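Local coordinates for ftsY (Mycoplasma mycoides, PDB 1ZU4), which serves as the SRP receptor FtsY, represented here by its NG domain, in which a helical bundle is joined to a GTPase-type domain of the P-loop NTPase clan, at residues R67-F71 and E72-D76; T47-M51 and K52-K56. All coordinates share one frame; numbering follows the deposited sequence.

Interaction 1: R67-F71 and E72-D76; sequences RDTSF and ENIKD
S70 points its hydroxyl forward at the first turn of helix 71-87 and meets N73 there: N73 N donates to S70 OG at 3.2 Å, with an N-H...O angle of 151°. A chi1 of 57° places OG near both the N and the C of its own backbone, which brings the oxygen to the amide. The N73 carboxamide does not return the bond directly. Instead, one water accepts from both N73 ND2, at 2.7 Å, and S70 N, at 3.2 Å. The next residue back, T69, lies across N73 at about a right angle; its methyl CG2 meets the tip of I74, 3.8 Å from CD1, whereas its still closer approach to N73 CB is doubtfully short. T69 OG1 is engaged by K66 N. On another flank, the ring of F71 and the chain of K75 cross nearly perpendicularly, K75 CE lying obliquely against the ring, 3.6 Å from F71 CE2. Extended beyond CG, K75 carries its ammonium to E72, where NZ meets OE2 at 3.0 Å in a salt bridge, and F312 O accepts a second bond from it. Y29 meets the F71 ring and bonds to T69 O. Taken together, these features are those of a serine N-cap, with a staple-like contact through the threonine methyl to I74, starting a helix of the SRP54-type bundle.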
loop_
_atom_site.group_PDB
_atom_site.type_symbol
_atom_site.label_atom_id
_atom_site.label_comp_id
_atom_site.label_asym_id
_atom_site.label_seq_id
_atom_site.Cartn_x
_atom_site.Cartn_y
_atom_site.Cartn_z
ATOM N N ARG A 67 4.443 -0.809 -36.865
ATOM C CA ARG A 67 3.539 0.238 -37.383
ATOM C C ARG A 67 2.185 -0.330 -37.854
ATOM O O ARG A 67 1.179 0.362 -37.784
ATOM C CB ARG A 67 4.201 0.988 -38.545
ATOM C CG ARG A 67 4.391 0.074 -39.746
ATOM C CD ARG A 67 5.031 0.718 -40.976
ATOM N NE ARG A 67 5.570 -0.338 -41.843
ATOM C CZ ARG A 67 4.831 -1.239 -42.505
ATOM N NH1 ARG A 67 3.493 -1.227 -42.442
ATOM N NH2 ARG A 67 5.437 -2.157 -43.250
ATOM N N ASP A 68 2.198 -1.571 -38.360
ATOM C CA ASP A 68 1.003 -2.285 -38.846
ATOM C C ASP A 68 0.229 -3.070 -37.790
ATOM O O ASP A 68 -0.771 -3.735 -38.108
ATOM C CB ASP A 68 1.415 -3.285 -39.924
ATOM C CG ASP A 68 2.499 -4.277 -39.436
ATOM O OD1 ASP A 68 3.718 -3.968 -39.584
ATOM O OD2 ASP A 68 2.130 -5.379 -38.927
ATOM N N THR A 69 0.683 -3.035 -36.539
ATOM C CA THR A 69 -0.035 -3.708 -35.463
ATOM C C THR A 69 -1.510 -3.169 -35.423
ATOM O O THR A 69 -1.765 -1.966 -35.601
ATOM C CB THR A 69 0.775 -3.629 -34.102
ATOM O OG1 THR A 69 2.027 -4.346 -34.246
ATOM C CG2 THR A 69 0.032 -4.251 -32.948
ATOM N N SER A 70 -2.465 -4.085 -35.276
ATOM C CA SER A 70 -3.871 -3.722 -35.115
ATOM C C SER A 70 -3.978 -2.994 -33.800
ATOM O O SER A 70 -3.189 -3.271 -32.908
ATOM C CB SER A 70 -4.720 -4.980 -35.023
ATOM O OG SER A 70 -4.267 -5.793 -33.948
ATOM N N PHE A 71 -4.963 -2.108 -33.644
ATOM C CA PHE A 71 -5.127 -1.428 -32.354
ATOM C C PHE A 71 -5.394 -2.367 -31.173
ATOM O O PHE A 71 -5.099 -2.040 -30.028
ATOM C CB PHE A 71 -6.163 -0.307 -32.418
ATOM C CG PHE A 71 -6.089 0.630 -31.248
ATOM C CD1 PHE A 71 -5.002 1.503 -31.094
ATOM C CD2 PHE A 71 -7.079 0.628 -30.284
ATOM C CE1 PHE A 71 -4.930 2.363 -30.019
ATOM C CE2 PHE A 71 -6.971 1.475 -29.203
ATOM C CZ PHE A 71 -5.917 2.343 -29.087
ATOM N N GLU A 72 -5.938 -3.533 -31.456
ATOM C CA GLU A 72 -6.155 -4.555 -30.430
ATOM C C GLU A 72 -4.834 -5.101 -29.886
ATOM O O GLU A 72 -4.679 -5.371 -28.683
ATOM C CB GLU A 72 -6.980 -5.722 -31.010
ATOM C CG GLU A 72 -8.486 -5.494 -31.042
ATOM C CD GLU A 72 -9.096 -5.455 -29.648
ATOM O OE1 GLU A 72 -9.218 -6.547 -29.016
ATOM O OE2 GLU A 72 -9.451 -4.329 -29.193
ATOM N N ASN A 73 -3.882 -5.289 -30.777
ATOM C CA ASN A 73 -2.577 -5.775 -30.374
ATOM C C ASN A 73 -1.742 -4.703 -29.682
ATOM O O ASN A 73 -0.866 -5.038 -28.891
ATOM C CB ASN A 73 -1.856 -6.444 -31.553
ATOM C CG ASN A 73 -2.347 -7.901 -31.801
ATOM O OD1 ASN A 73 -2.761 -8.607 -30.869
ATOM N ND2 ASN A 73 -2.290 -8.337 -33.049
ATOM N N ILE A 74 -2.029 -3.420 -29.941
ATOM C CA ILE A 74 -1.319 -2.334 -29.214
ATOM C C ILE A 74 -1.751 -2.354 -27.734
ATOM O O ILE A 74 -0.922 -2.225 -26.816
ATOM C CB ILE A 74 -1.579 -0.956 -29.797
ATOM C CG1 ILE A 74 -0.644 -0.683 -30.975
ATOM C CG2 ILE A 74 -1.276 0.150 -28.763
ATOM C CD1 ILE A 74 -1.290 -0.798 -32.231
ATOM N N LYS A 75 -3.060 -2.530 -27.536
ATOM C CA LYS A 75 -3.661 -2.643 -26.211
ATOM C C LYS A 75 -3.050 -3.800 -25.436
ATOM O O LYS A 75 -2.761 -3.663 -24.254
ATOM C CB LYS A 75 -5.163 -2.879 -26.326
ATOM C CG LYS A 75 -6.005 -1.740 -26.767
ATOM C CD LYS A 75 -7.348 -2.326 -27.279
ATOM C CE LYS A 75 -8.414 -1.241 -27.350
ATOM N NZ LYS A 75 -9.747 -1.839 -27.550
ATOM N N ASP A 76 -2.820 -4.938 -26.092
ATOM C CA ASP A 76 -2.262 -6.107 -25.391
ATOM C C ASP A 76 -0.838 -5.776 -24.950
ATOM O O ASP A 76 -0.374 -6.135 -23.848
ATOM C CB ASP A 76 -2.255 -7.342 -26.307
ATOM C CG ASP A 76 -3.666 -7.925 -26.556
ATOM O OD1 ASP A 76 -3.852 -8.637 -27.573
ATOM O OD2 ASP A 76 -4.591 -7.678 -25.752
HETATM O O HOH W 1 -1.491 -7.108 -35.351
#

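Interaction 2: T47-M51 and K52-K56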
loop_
_atom_site.group_PDB
_atom_site.type_symbol
_atom_site.label_atom_id
_atom_site.label_comp_id
_atom_site.label_asym_id
_atom_site.label_seq_id
_atom_site.Cartn_x
_atom_site.Cartn_y
_atom_site.Cartn_z
ATOM N N THR A 47 -2.431 9.525 -16.556
ATOM C CA THR A 47 -2.592 8.522 -15.482
ATOM C C THR A 47 -1.871 8.922 -14.194
ATOM O O THR A 47 -2.075 8.299 -13.120
ATOM C CB THR A 47 -2.059 7.126 -15.918
ATOM O OG1 THR A 47 -0.627 7.099 -15.841
ATOM C CG2 THR A 47 -2.508 6.772 -17.322
ATOM N N ASP A 48 -1.048 9.983 -14.314
ATOM C CA ASP A 48 -0.086 10.467 -13.324
ATOM C C ASP A 48 0.984 9.465 -12.897
ATOM O O ASP A 48 1.414 9.498 -11.755
ATOM C CB ASP A 48 -0.778 11.053 -12.087
ATOM C CG ASP A 48 -1.582 12.324 -12.396
ATOM O OD1 ASP A 48 -1.397 12.979 -13.447
ATOM O OD2 ASP A 48 -2.435 12.670 -11.581
ATOM N N MET A 49 1.438 8.608 -13.798
ATOM C CA MET A 49 2.507 7.660 -13.453
ATOM C C MET A 49 3.890 8.352 -13.316
ATOM O O MET A 49 4.790 7.809 -12.711
ATOM C CB MET A 49 2.587 6.514 -14.439
ATOM C CG MET A 49 2.829 6.969 -15.928
ATOM S SD MET A 49 3.129 5.549 -16.950
ATOM C CE MET A 49 1.582 4.671 -16.929
ATOM N N GLY A 50 4.023 9.556 -13.882
ATOM C CA GLY A 50 5.289 10.269 -13.902
ATOM C C GLY A 50 6.104 10.082 -15.175
ATOM O O GLY A 50 5.987 9.093 -15.896
ATOM N N MET A 51 6.978 11.039 -15.447
ATOM C CA MET A 51 7.757 11.028 -16.656
ATOM C C MET A 51 8.557 9.785 -16.944
ATOM O O MET A 51 8.571 9.295 -18.106
ATOM C CB MET A 51 8.730 12.216 -16.666
ATOM C CG MET A 51 8.063 13.545 -16.546
ATOM S SD MET A 51 9.275 14.869 -16.966
ATOM C CE MET A 51 10.296 14.802 -15.514
ATOM N N LYS A 52 9.269 9.298 -15.933
ATOM C CA LYS A 52 10.184 8.199 -16.137
ATOM C C LYS A 52 9.403 6.962 -16.504
ATOM O O LYS A 52 9.843 6.190 -17.333
ATOM C CB LYS A 52 11.051 7.931 -14.889
ATOM C CG LYS A 52 11.998 9.091 -14.561
ATOM C CD LYS A 52 13.215 8.625 -13.750
ATOM C CE LYS A 52 14.412 9.597 -13.906
ATOM N NZ LYS A 52 14.379 10.741 -12.940
ATOM N N MET A 53 8.263 6.763 -15.859
ATOM C CA MET A 53 7.371 5.620 -16.151
ATOM C C MET A 53 6.691 5.735 -17.514
ATOM O O MET A 53 6.576 4.744 -18.217
ATOM C CB MET A 53 6.346 5.459 -15.022
ATOM C CG MET A 53 6.942 4.742 -13.738
ATOM S SD MET A 53 7.252 2.981 -14.187
ATOM C CE MET A 53 8.065 2.360 -12.685
ATOM N N VAL A 54 6.230 6.936 -17.874
ATOM C CA VAL A 54 5.702 7.166 -19.229
ATOM C C VAL A 54 6.736 6.713 -20.251
ATOM O O VAL A 54 6.421 5.955 -21.151
ATOM C CB VAL A 54 5.325 8.651 -19.484
ATOM C CG1 VAL A 54 4.932 8.911 -20.951
ATOM C CG2 VAL A 54 4.164 9.023 -18.587
ATOM N N LEU A 55 7.975 7.172 -20.077
ATOM C CA LEU A 55 9.065 6.823 -20.976
ATOM C C LEU A 55 9.340 5.311 -21.035
ATOM O O LEU A 55 9.481 4.737 -22.107
ATOM C CB LEU A 55 10.323 7.587 -20.553
ATOM C CG LEU A 55 11.602 7.256 -21.309
ATOM C CD1 LEU A 55 11.577 8.009 -22.601
ATOM C CD2 LEU A 55 12.817 7.599 -20.470
ATOM N N LYS A 56 9.430 4.666 -19.890
ATOM C CA LYS A 56 9.657 3.216 -19.835
ATOM C C LYS A 56 8.500 2.415 -20.481
ATOM O O LYS A 56 8.740 1.487 -21.239
ATOM C CB LYS A 56 9.902 2.762 -18.384
ATOM C CG LYS A 56 10.417 1.318 -18.281
ATOM C CD LYS A 56 10.590 0.821 -16.831
ATOM C CE LYS A 56 11.944 1.222 -16.255
ATOM N NZ LYS A 56 11.934 2.672 -15.901
HETATM O O HOH W 2 7.572 7.982 -13.150
#
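M49 and V54 make the main apolar contact, their side chains crossing at about a right angle, with M49 CG 3.6 Å from V54 CG2. M49 SD lies over the same first turn, 3.8 Å from M53 CB and 3.5 Å from V54 N. With chi1 of 58° the M49 side chain leaves CB on the side flanked by both backbone neighbours, and the extended chi2 then carries SD to M53 and V54; the bend at chi3 turns only the methyl CE. L44, L82 and L274 also touch M49, and L44 and I45 touch V54, so the pair is set among helices 34-46, 71-87 and 272-280. With M49 just before the N-cap residue G50 and V54 four residues after it, the two occupy the positions of a hydrophobic staple, here at the start of helix 51-64 in the SRP54-type helical bundle. The backbone bonds begin at once: V54 N donates to G50 O at 2.9 Å, almost straight at 171°, and L55 N follows to M51 O at 3.0 Å. G50 itself has a positive phi of 95°, a conformation in which a side chain would be jammed against the carbonyl oxygen of M49. In the loop, T47 OG1 accepts a weak bond from M49 N at 3.3 Å and is also hydrogen-bonded to L44 O, while D48 O accepts from Q241 NE2. Having no side chain, G50 offers no capping group to M53 N; that amide donates to a water at 3.0 Å, and the same water donates to M49 O at 2.8 Å.

Overall arrangement
From the N terminus, helix 34-46 leads into interaction 2, where 47-51 closes the short loop and starts helix 51-64. That helix runs to the next turn, where interaction 1 closes the loop before helix 71-87. The two contacts therefore lie in series, neither nested nor crossed, one at the start of each successive helix. Their centres are 21 Å apart and their nearest atoms about 12 Å, without touching. Interaction 2, nearer the centre of the molecule (about 19 Å from it, against about 32 Å, centre to centre), joins the bundle to helix 272-280 and Q241; interaction 1, farther out, meets Y29, F36 and the C-terminal residues F312 and M313.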